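Local coordinates for cysteine desulfurase (Thermococcus onnurineus, PDB 5B89), which removes the sulfur of L-cysteine with the help of pyridoxal 5'-phosphate, passing it to a sulfur carrier and leaving L-alanine, at the interface of chains A and B. Sequence-based numbering; all coordinates share one arbitrary frame. Chains: chain A/B, Cysteine desulfurase.

Contact 1: the interface of chains A and B. Residues chain A 46, 48, 53, 56, 235, 240-242; chain B 60-61, 64.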
loop_
_atom_site.group_PDB
_atom_site.type_symbol
_atom_site.label_atom_id
_atom_site.label_comp_id
_atom_site.label_asym_id
_atom_site.label_seq_id
_atom_site.Cartn_x
_atom_site.Cartn_y
_atom_site.Cartn_z
ATOM N N SER A 46 16.344 -0.973 3.822
ATOM C CA SER A 46 17.126 -1.438 4.950
ATOM C C SER A 46 16.889 -2.900 5.249
ATOM O O SER A 46 15.988 -3.500 4.764
ATOM C CB SER A 46 16.802 -0.656 6.219
ATOM O OG SER A 46 15.474 -0.821 6.594
ATOM N N THR A 48 15.923 -5.687 8.240
ATOM C CA THR A 48 14.860 -5.528 9.158
ATOM C C THR A 48 15.164 -6.316 10.428
ATOM O O THR A 48 15.413 -7.533 10.361
ATOM C CB THR A 48 13.576 -6.171 8.493
ATOM O OG1 THR A 48 13.275 -5.500 7.256
ATOM C CG2 THR A 48 12.420 -5.895 9.369
ATOM N N VAL A 53 9.855 -7.688 12.920
ATOM C CA VAL A 53 9.129 -8.872 12.424
ATOM C C VAL A 53 8.262 -9.405 13.512
ATOM O O VAL A 53 7.047 -9.777 13.359
ATOM C CB VAL A 53 10.102 -9.880 11.907
ATOM C CG1 VAL A 53 9.370 -11.131 11.444
ATOM C CG2 VAL A 53 10.919 -9.332 10.768
ATOM N N MET A 56 4.969 -7.400 13.969
ATOM C CA MET A 56 3.992 -7.717 12.899
ATOM C C MET A 56 3.432 -9.122 13.130
ATOM O O MET A 56 2.190 -9.321 12.949
ATOM C CB MET A 56 4.682 -7.651 11.576
ATOM C CG MET A 56 5.144 -6.303 11.251
ATOM S SD MET A 56 5.741 -6.051 9.559
ATOM C CE MET A 56 7.136 -7.075 9.524
ATOM N N HIS A 235 10.301 1.301 4.762
ATOM C CA HIS A 235 11.265 0.251 4.479
ATOM C C HIS A 235 12.707 0.680 4.354
ATOM O O HIS A 235 13.571 -0.145 4.257
ATOM C CB HIS A 235 10.824 -0.566 3.227
ATOM C CG HIS A 235 10.930 0.208 1.973
ATOM N ND1 HIS A 235 12.053 0.195 1.200
ATOM C CD2 HIS A 235 10.084 1.079 1.402
ATOM C CE1 HIS A 235 11.887 1.027 0.205
ATOM N NE2 HIS A 235 10.689 1.548 0.282
ATOM N N GLY A 240 11.516 -0.429 8.976
ATOM C CA GLY A 240 10.185 -0.981 8.901
ATOM C C GLY A 240 10.046 -1.906 7.695
ATOM O O GLY A 240 10.886 -2.146 6.969
ATOM N N PRO A 241 8.768 -2.404 7.616
ATOM C CA PRO A 241 8.474 -3.315 6.515
ATOM C C PRO A 241 8.169 -2.588 5.219
ATOM O O PRO A 241 8.092 -1.445 5.191
ATOM C CB PRO A 241 7.214 -4.023 6.989
ATOM C CG PRO A 241 6.464 -2.973 7.693
ATOM C CD PRO A 241 7.513 -2.258 8.483
ATOM N N THR A 242 8.001 -3.349 4.153
ATOM C CA THR A 242 7.629 -2.810 2.906
ATOM C C THR A 242 6.119 -2.514 2.918
ATOM O O THR A 242 5.414 -2.950 3.767
ATOM C CB THR A 242 7.951 -3.756 1.728
ATOM O OG1 THR A 242 7.266 -4.986 1.880
ATOM C CG2 THR A 242 9.449 -4.028 1.638
ATOM N N TYR B 60 11.659 -11.167 5.060
ATOM C CA TYR B 60 12.214 -10.173 5.945
ATOM C C TYR B 60 13.500 -10.583 6.598
ATOM O O TYR B 60 14.325 -9.740 6.818
ATOM C CB TYR B 60 11.211 -9.695 7.017
ATOM C CG TYR B 60 10.194 -8.771 6.433
ATOM C CD1 TYR B 60 10.555 -7.565 5.994
ATOM C CD2 TYR B 60 8.911 -9.163 6.246
ATOM C CE1 TYR B 60 9.651 -6.736 5.401
ATOM C CE2 TYR B 60 7.979 -8.311 5.665
ATOM C CZ TYR B 60 8.400 -7.106 5.223
ATOM O OH TYR B 60 7.602 -6.254 4.630
ATOM N N LEU B 61 13.652 -11.854 6.919
ATOM C CA LEU B 61 14.850 -12.296 7.619
ATOM C C LEU B 61 15.923 -13.008 6.810
ATOM O O LEU B 61 17.041 -13.035 7.210
ATOM C CB LEU B 61 14.457 -13.148 8.825
ATOM C CG LEU B 61 13.631 -12.426 9.863
ATOM C CD1 LEU B 61 13.152 -13.397 10.893
ATOM C CD2 LEU B 61 14.388 -11.288 10.514
ATOM N N ARG B 64 15.952 -10.206 2.351
ATOM C CA ARG B 64 15.493 -8.856 2.359
ATOM C C ARG B 64 16.240 -7.944 1.419
ATOM O O ARG B 64 17.418 -7.722 1.574
ATOM C CB ARG B 64 15.551 -8.346 3.817
ATOM C CG ARG B 64 14.975 -6.968 4.033
ATOM C CD ARG B 64 13.472 -6.831 3.866
ATOM N NE ARG B 64 13.148 -5.525 4.387
ATOM C CZ ARG B 64 13.011 -4.415 3.707
ATOM N NH1 ARG B 64 12.928 -3.287 4.365
ATOM N NH2 ARG B 64 12.933 -4.412 2.408
HETATM O O HOH W 1 13.496 -2.760 7.210
#
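B:Tyr60 pushes its phenol into chain A between A:Val53, A:Met56, A:Pro241 and A:Thr242, and this is the tightly packed part. Its CG lies anti to the carbonyl carbon (chi1 -75°), and the ring extends to A:Pro241 and A:Thr242. A:Val53 CG2 touches B:Tyr60 CB at the root of the ring (3.8 Å), A:Met56 CE lies over one face near the rim, and A:Pro241 CB reaches B:Tyr60 CZ at 3.7 Å. A tyrosine suits the place because its tip is polar: the hydroxyl OH accepts from A:Thr242 N, in the ring plane (3.0 Å), and from A:Thr242 OG1 (3.0 Å).

The other side is wetter. B:Arg64, bent at chi2, gives its NE to A:Thr48 OG1 (2.9 Å), which lies in the guanidinium plane. Water 1 joins B:Arg64 NH1 (2.9 Å) to A:Ser46 OG, A:Thr48 OG1 and A:Gly240 O. NH1 also makes a weak bond to A:His235 O, and A:Ser46 O sits above the guanidinium face without a hydrogen bond.

In the fold, B:Tyr60 lies near the end of helix 50-62, A:Val53 and A:Met56 lie in the first half and middle of the same helix of the partner, and A:His235, a cofactor-binding residue, lies in the loop after strand 229-233.

Contact 2: the interface of chains A and B. Residues chain A 65-67, 70, 72, 75; chain B 39, 41, 44-45, 371.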
loop_
_atom_site.group_PDB
_atom_site.type_symbol
_atom_site.label_atom_id
_atom_site.label_comp_id
_atom_site.label_asym_id
_atom_site.label_seq_id
_atom_site.Cartn_x
_atom_site.Cartn_y
_atom_site.Cartn_z
ATOM N N ALA A 65 -7.391 -8.488 12.984
ATOM C CA ALA A 65 -8.683 -7.921 12.782
ATOM C C ALA A 65 -8.565 -6.609 12.007
ATOM O O ALA A 65 -7.539 -6.070 11.894
ATOM C CB ALA A 65 -9.331 -7.655 14.122
ATOM N N ASN A 66 -9.685 -6.149 11.499
ATOM C CA ASN A 66 -9.761 -4.859 10.856
ATOM C C ASN A 66 -9.955 -3.807 11.979
ATOM O O ASN A 66 -10.254 -4.113 13.086
ATOM C CB ASN A 66 -10.872 -4.801 9.787
ATOM C CG ASN A 66 -10.463 -3.978 8.579
ATOM O OD1 ASN A 66 -10.753 -4.327 7.480
ATOM N ND2 ASN A 66 -9.814 -2.909 8.816
ATOM N N VAL A 67 -9.738 -2.562 11.623
ATOM C CA VAL A 67 -9.787 -1.466 12.533
ATOM C C VAL A 67 -11.134 -0.772 12.542
ATOM O O VAL A 67 -12.111 -1.388 12.424
ATOM C CB VAL A 67 -8.576 -0.525 12.295
ATOM C CG1 VAL A 67 -7.287 -1.265 12.611
ATOM C CG2 VAL A 67 -8.462 -0.037 10.853
ATOM N N GLY A 70 -14.317 -1.642 15.656
ATOM C CA GLY A 70 -15.381 -2.617 15.641
ATOM C C GLY A 70 -15.604 -2.937 17.101
ATOM O O GLY A 70 -14.711 -2.778 17.889
ATOM N N HIS A 72 -15.973 -5.833 18.630
ATOM C CA HIS A 72 -15.281 -7.004 19.125
ATOM C C HIS A 72 -13.891 -6.759 19.581
ATOM O O HIS A 72 -13.254 -5.876 19.129
ATOM C CB HIS A 72 -15.433 -8.236 18.216
ATOM C CG HIS A 72 -14.747 -8.166 16.868
ATOM N ND1 HIS A 72 -13.387 -8.248 16.719
ATOM C CD2 HIS A 72 -15.256 -8.117 15.619
ATOM C CE1 HIS A 72 -13.086 -8.226 15.445
ATOM N NE2 HIS A 72 -14.202 -8.151 14.755
ATOM N N SER A 75 -10.951 -6.389 17.067
ATOM C CA SER A 75 -10.918 -5.076 16.379
ATOM C C SER A 75 -10.545 -3.945 17.331
ATOM O O SER A 75 -9.862 -2.991 17.020
ATOM C CB SER A 75 -12.230 -4.808 15.758
ATOM O OG SER A 75 -12.210 -3.562 15.049
ATOM N N TYR B 39 -14.434 -16.641 15.352
ATOM C CA TYR B 39 -14.242 -15.499 14.469
ATOM C C TYR B 39 -15.214 -15.529 13.267
ATOM O O TYR B 39 -15.016 -16.226 12.336
ATOM C CB TYR B 39 -12.779 -15.430 13.975
ATOM C CG TYR B 39 -12.430 -14.157 13.231
ATOM C CD1 TYR B 39 -12.114 -13.012 13.890
ATOM C CD2 TYR B 39 -12.462 -14.134 11.876
ATOM C CE1 TYR B 39 -11.818 -11.868 13.206
ATOM C CE2 TYR B 39 -12.168 -13.001 11.195
ATOM C CZ TYR B 39 -11.843 -11.882 11.863
ATOM O OH TYR B 39 -11.558 -10.756 11.179
ATOM N N ASP B 41 -16.044 -12.603 11.548
ATOM C CA ASP B 41 -15.903 -11.270 10.935
ATOM C C ASP B 41 -14.983 -11.320 9.726
ATOM O O ASP B 41 -14.234 -10.439 9.493
ATOM C CB ASP B 41 -15.425 -10.217 11.920
ATOM C CG ASP B 41 -15.692 -8.779 11.440
ATOM O OD1 ASP B 41 -16.524 -8.593 10.575
ATOM O OD2 ASP B 41 -15.028 -7.916 11.957
ATOM N N ALA B 44 -14.705 -8.520 7.011
ATOM C CA ALA B 44 -13.857 -7.400 7.329
ATOM C C ALA B 44 -12.430 -7.756 7.018
ATOM O O ALA B 44 -11.724 -6.948 6.369
ATOM C CB ALA B 44 -13.987 -6.976 8.748
ATOM N N THR B 45 -12.019 -8.916 7.444
ATOM C CA THR B 45 -10.691 -9.398 7.171
ATOM C C THR B 45 -10.631 -10.859 7.620
ATOM O O THR B 45 -11.311 -11.226 8.488
ATOM C CB THR B 45 -9.593 -8.526 7.857
ATOM O OG1 THR B 45 -8.368 -8.603 7.154
ATOM C CG2 THR B 45 -9.365 -8.935 9.279
ATOM N N ARG B 371 -19.409 -8.193 13.250
ATOM C CA ARG B 371 -19.372 -6.742 13.018
ATOM C C ARG B 371 -20.793 -6.196 13.008
ATOM O O ARG B 371 -21.764 -6.889 12.800
ATOM C CB ARG B 371 -18.600 -6.426 11.725
ATOM C CG ARG B 371 -18.045 -4.994 11.801
ATOM C CD ARG B 371 -16.777 -4.722 11.035
ATOM N NE ARG B 371 -15.521 -5.214 11.576
ATOM C CZ ARG B 371 -14.539 -4.497 12.123
ATOM N NH1 ARG B 371 -14.642 -3.191 12.348
ATOM N NH2 ARG B 371 -13.439 -5.114 12.432
HETATM O O HOH W 2 -12.045 -7.980 11.927
#
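A:Ala65 CA and B:Thr45 CG2 meet at 3.7 Å in a small apolar centre, continued by A:Asn66 CB against B:Ala44 CB. Small residues suit it, since they let two loops come close; A:Gly70, without a side chain, lets the guanidinium of B:Arg371 lie over its CA. The contact of A:Asn66 OD1 with B:Ala44 O is doubtful as modelled, because both atoms can only accept; the amide may be turned round.

Outward from this centre stands B:Arg371. Its chain bends at chi3 (-75°), bringing the planar head to the chain A loop, where NH1 gives a hydrogen bond to A:Val67 O (3.1 Å) nearly along the C=O axis. NH2 makes a weak bond to A:Asn66 O, a carbonyl that also accepts from A:Ser75 OG at 2.8 Å.

The rim is charged. B:Asp41 OD2 takes B:Arg371 NE on its syn lone pair (2.8 Å), a salt bridge that steadies the arginine, and on its anti side takes A:His72 NE2 (2.9 Å). That donor approaches with the ring and carboxylate planes 85° apart, the oxygen lying in the ring plane. Water 2 links A:Asn66 N, B:Tyr39 OH, B:Asp41 OD2 and B:Arg371 NH2.

In the fold, chain A contributes the loop between helices 50-62 and 73-93 and the first turn of the latter, and chain B the start of strand 371-373, the end of strand 38-39 and the loop after it, where B:Ala44 belongs to the alanine pocket.

Contact 3: the interface of chains A and B. Residues chain A 103-104, 108, 261, 286; chain B 104-105, 108, 261.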
loop_
_atom_site.group_PDB
_atom_site.type_symbol
_atom_site.label_atom_id
_atom_site.label_comp_id
_atom_site.label_asym_id
_atom_site.label_seq_id
_atom_site.Cartn_x
_atom_site.Cartn_y
_atom_site.Cartn_z
ATOM N N THR A 103 0.301 5.581 3.520
ATOM C CA THR A 103 0.310 5.290 2.088
ATOM C C THR A 103 1.177 4.026 1.885
ATOM O O THR A 103 1.617 3.458 2.810
ATOM C CB THR A 103 0.947 6.444 1.290
ATOM O OG1 THR A 103 2.303 6.569 1.650
ATOM C CG2 THR A 103 0.310 7.725 1.613
ATOM N N LYS A 104 1.391 3.609 0.640
ATOM C CA LYS A 104 2.238 2.422 0.405
ATOM C C LYS A 104 3.751 2.694 0.390
ATOM O O LYS A 104 4.510 1.872 0.658
ATOM C CB LYS A 104 1.765 1.630 -0.839
ATOM C CG LYS A 104 2.507 1.935 -2.083
ATOM C CD LYS A 104 2.217 0.983 -3.254
ATOM C CE LYS A 104 0.784 1.149 -3.703
ATOM N NZ LYS A 104 0.335 2.535 -4.091
ATOM N N GLU A 108 3.915 7.038 -3.690
ATOM C CA GLU A 108 2.498 7.270 -3.572
ATOM C C GLU A 108 2.213 8.642 -2.886
ATOM O O GLU A 108 1.391 9.419 -3.325
ATOM C CB GLU A 108 1.767 6.137 -2.833
ATOM C CG GLU A 108 0.270 6.364 -2.692
ATOM C CD GLU A 108 -0.477 5.323 -1.838
ATOM O OE1 GLU A 108 -0.058 4.184 -1.743
ATOM O OE2 GLU A 108 -1.593 5.631 -1.345
ATOM N N LEU A 261 -7.887 9.525 -3.247
ATOM C CA LEU A 261 -8.468 8.204 -3.092
ATOM C C LEU A 261 -9.558 8.263 -2.077
ATOM O O LEU A 261 -9.282 8.679 -0.941
ATOM C CB LEU A 261 -7.368 7.192 -2.605
ATOM C CG LEU A 261 -6.094 7.196 -3.455
ATOM C CD1 LEU A 261 -5.118 6.163 -2.800
ATOM C CD2 LEU A 261 -6.274 6.943 -4.967
ATOM N N ALA A 286 -8.282 5.594 2.137
ATOM C CA ALA A 286 -9.336 4.808 1.550
ATOM C C ALA A 286 -9.084 3.302 1.641
ATOM O O ALA A 286 -8.046 2.850 1.286
ATOM C CB ALA A 286 -9.566 5.226 0.115
ATOM N N LYS B 104 -2.593 -1.221 -2.696
ATOM C CA LYS B 104 -2.666 -1.449 -1.248
ATOM C C LYS B 104 -3.909 -2.188 -0.791
ATOM O O LYS B 104 -3.921 -2.785 0.214
ATOM C CB LYS B 104 -2.470 -0.160 -0.418
ATOM C CG LYS B 104 -3.701 0.593 -0.099
ATOM C CD LYS B 104 -3.450 1.649 0.975
ATOM C CE LYS B 104 -2.663 2.752 0.322
ATOM N NZ LYS B 104 -3.375 3.301 -0.891
ATOM N N ASN B 105 -4.944 -2.106 -1.594
ATOM C CA ASN B 105 -6.235 -2.711 -1.293
ATOM C C ASN B 105 -7.203 -2.527 -2.469
ATOM O O ASN B 105 -6.883 -1.898 -3.406
ATOM C CB ASN B 105 -6.856 -2.119 0.001
ATOM C CG ASN B 105 -7.001 -0.602 -0.035
ATOM O OD1 ASN B 105 -7.189 -0.016 -1.024
ATOM N ND2 ASN B 105 -6.861 -0.009 1.116
ATOM N N GLU B 108 -7.987 1.252 -3.303
ATOM C CA GLU B 108 -6.972 1.876 -4.162
ATOM C C GLU B 108 -7.212 1.405 -5.617
ATOM O O GLU B 108 -7.276 2.236 -6.537
ATOM C CB GLU B 108 -5.549 1.622 -3.726
ATOM C CG GLU B 108 -4.521 2.278 -4.629
ATOM C CD GLU B 108 -3.068 1.863 -4.304
ATOM O OE1 GLU B 108 -2.771 1.576 -3.148
ATOM O OE2 GLU B 108 -2.203 2.046 -5.181
ATOM N N LEU B 261 -0.520 6.894 -10.810
ATOM C CA LEU B 261 0.644 7.041 -9.929
ATOM C C LEU B 261 1.897 6.747 -10.740
ATOM O O LEU B 261 2.088 5.633 -11.308
ATOM C CB LEU B 261 0.594 6.114 -8.717
ATOM C CG LEU B 261 -0.692 6.160 -7.905
ATOM C CD1 LEU B 261 -0.694 5.098 -6.837
ATOM C CD2 LEU B 261 -0.969 7.508 -7.330
HETATM O O HOH W 3 -6.131 3.680 -0.618
#
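A:Lys104 and B:Lys104, which meet B:Glu108 and A:Glu108 across the interface, both have helix-like backbone torsions (phi/psi -83°/-27° in chain A), turning the chain from strand 100-103 towards helix 106-117. In this class-V pyridoxal-phosphate-dependent aminotransferase fold, B:Asn105 acts as the N-cap of that helix, its OD1 accepting from B:Glu108 N at 2.7 Å. Its other amide atom, ND2, crosses to A:Ala286 O (3.1 Å), in the carbonyl plane on a lone pair.

Around the two-fold axis the lysines and glutamates form a closed ring of salt bridges. Each lysine, bent at chi3 and chi4, crosses the partner's glutamate at about a right angle: A:Lys104 NZ meets B:Glu108 OE2 on its syn side at 2.8 Å, and B:Lys104 NZ meets A:Glu108 OE2 at 3.0 Å. The other oxygen serves its own chain: A:Glu108 OE1 takes A:Lys104 N (2.8 Å) and A:Lys104 NZ (2.9 Å) from opposite faces of the carboxylate. An alanine in place of A:Glu108 would probably leave B:Lys104 without its mate across the interface and set A:Lys104 freer to turn.

The alternating charges are likely to offset the closeness of the two glutamates. A:Leu261 CD1 meets B:Lys104 NZ tip to tip, and water 3 joins that NZ to A:Ala286 O.

Contact 4: the interface of chains A and B. Residues chain A 267-271; chain B 135, 374, 378, 382.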
loop_
_atom_site.group_PDB
_atom_site.type_symbol
_atom_site.label_atom_id
_atom_site.label_comp_id
_atom_site.label_asym_id
_atom_site.label_seq_id
_atom_site.Cartn_x
_atom_site.Cartn_y
_atom_site.Cartn_z
ATOM N N ILE A 267 -15.711 8.419 4.774
ATOM C CA ILE A 267 -16.966 9.093 4.829
ATOM C C ILE A 267 -17.642 9.253 6.170
ATOM O O ILE A 267 -17.359 8.625 7.146
ATOM C CB ILE A 267 -18.017 8.382 3.953
ATOM C CG1 ILE A 267 -18.360 7.015 4.501
ATOM C CG2 ILE A 267 -17.531 8.182 2.534
ATOM C CD1 ILE A 267 -19.493 7.028 5.494
ATOM N N GLU A 268 -18.588 10.159 6.107
ATOM C CA GLU A 268 -19.457 10.435 7.200
ATOM C C GLU A 268 -20.837 9.990 6.758
ATOM O O GLU A 268 -21.547 9.422 7.512
ATOM C CB GLU A 268 -19.429 11.896 7.523
ATOM C CG GLU A 268 -20.034 12.162 8.855
ATOM C CD GLU A 268 -19.181 13.079 9.661
ATOM O OE1 GLU A 268 -18.217 12.568 10.299
ATOM O OE2 GLU A 268 -19.476 14.278 9.591
ATOM N N ASP A 269 -21.195 10.252 5.511
ATOM C CA ASP A 269 -22.457 9.805 4.991
ATOM C C ASP A 269 -22.397 9.597 3.511
ATOM O O ASP A 269 -21.594 10.293 2.870
ATOM C CB ASP A 269 -23.522 10.866 5.264
ATOM C CG ASP A 269 -24.940 10.360 4.967
ATOM O OD1 ASP A 269 -25.282 9.164 5.077
ATOM O OD2 ASP A 269 -25.794 11.201 4.610
ATOM N N VAL A 270 -23.276 8.732 3.020
ATOM C CA VAL A 270 -23.307 8.342 1.613
ATOM C C VAL A 270 -24.731 7.997 1.244
ATOM O O VAL A 270 -25.417 7.288 1.982
ATOM C CB VAL A 270 -22.381 7.090 1.301
ATOM C CG1 VAL A 270 -22.482 6.702 -0.164
ATOM C CG2 VAL A 270 -20.985 7.343 1.770
ATOM N N SER A 271 -25.214 8.490 0.096
ATOM C CA SER A 271 -26.439 8.035 -0.497
ATOM C C SER A 271 -26.153 7.748 -1.976
ATOM O O SER A 271 -24.991 7.984 -2.426
ATOM C CB SER A 271 -27.514 9.133 -0.396
ATOM O OG SER A 271 -27.048 10.218 -1.141
ATOM N N HIS B 135 -18.910 1.538 -0.433
ATOM C CA HIS B 135 -18.537 2.920 -0.737
ATOM C C HIS B 135 -17.329 2.984 -1.667
ATOM O O HIS B 135 -17.214 3.960 -2.474
ATOM C CB HIS B 135 -18.290 3.698 0.502
ATOM C CG HIS B 135 -19.515 3.799 1.390
ATOM N ND1 HIS B 135 -19.434 3.946 2.758
ATOM C CD2 HIS B 135 -20.817 3.665 1.085
ATOM C CE1 HIS B 135 -20.679 3.973 3.262
ATOM N NE2 HIS B 135 -21.527 3.740 2.282
ATOM N N HIS B 374 -23.261 -0.088 9.527
ATOM C CA HIS B 374 -23.646 0.058 8.132
ATOM C C HIS B 374 -22.736 -0.648 7.110
ATOM O O HIS B 374 -23.070 -0.778 5.976
ATOM C CB HIS B 374 -23.887 1.532 7.791
ATOM C CG HIS B 374 -22.660 2.360 7.842
ATOM N ND1 HIS B 374 -22.540 3.489 8.616
ATOM C CD2 HIS B 374 -21.481 2.215 7.207
ATOM C CE1 HIS B 374 -21.340 3.998 8.460
ATOM N NE2 HIS B 374 -20.678 3.246 7.605
ATOM N N LEU B 378 -23.941 2.232 3.052
ATOM C CA LEU B 378 -25.136 3.037 3.483
ATOM C C LEU B 378 -26.314 2.991 2.553
ATOM O O LEU B 378 -27.493 2.944 3.052
ATOM C CB LEU B 378 -24.744 4.462 3.860
ATOM C CG LEU B 378 -24.071 4.646 5.228
ATOM C CD1 LEU B 378 -23.304 5.952 5.518
ATOM C CD2 LEU B 378 -25.173 4.616 6.324
ATOM N N LYS B 382 -30.132 2.283 3.647
ATOM C CA LYS B 382 -31.191 3.267 3.352
ATOM C C LYS B 382 -32.275 2.636 2.458
ATOM O O LYS B 382 -33.468 2.880 2.706
ATOM C CB LYS B 382 -30.572 4.508 2.755
ATOM C CG LYS B 382 -29.772 5.278 3.734
ATOM C CD LYS B 382 -29.087 6.470 3.065
ATOM C CE LYS B 382 -28.191 7.090 4.077
ATOM N NZ LYS B 382 -27.599 8.355 3.528
#
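This is a homodimer interface in which a beta-hairpin of chain A, strands 269-271 and 274-277, lies on chain B beside the start of helix 378-384, and so it probably helps clasp the subunits near the loop carrying the persulfide-bearing B:Cys376. In the Csd subfamily that cysteine receives the sulfur.

A:Val270 puts CG2 squarely over the face of the B:His135 imidazole, 3.6 Å from the ring centroid, while A:Val270 CG1 touches B:His135 CD2 (3.7 Å). A branched residue suits the place because both methyls meet the ring. A:Ile267 crosses the ring at about a right angle, its CG1 3.7 Å from B:His135 ND1, and its CD1 slides past B:Leu378 CD1 (4.0 Å). The imidazole is held from its own side: NE2 accepts from B:Leu378 N at 2.9 Å, at the first residue of the helix. An alanine in place of B:His135 would probably leave that backbone N-H without its acceptor and open a gap beneath A:Val270.

Further along the helix B:Lys382, extended beyond CG, reaches over the strand. Its NZ makes a salt bridge on the syn side of A:Asp269 OD1 (2.9 Å) and bonds A:Val270 O (2.9 Å) from above the carbonyl plane, the long chain spanning from helix to hairpin.

The C-alpha centres of contact 1 lie about 25 Å from contact 2 and 37 Å from contact 4, while contact 3 is about 20 Å from contact 1 and 21 Å from contacts 2 and 4. Contact 3 sits near the two-fold axis and holds both copies of its lysine-glutamate pair, while contacts 1, 2 and 4 have separate twins with the chains exchanged. Helix 50-62 enters contact 1 from both chains, and the segment after it carries B:Arg64 there and A:Ala65 to A:Val67 in contact 2. The stretch 371-384 serves contacts 2 and 4, about 19 Å apart. Several contacts thus border cofactor or substrate residues, so dimerisation probably helps shape both active sites.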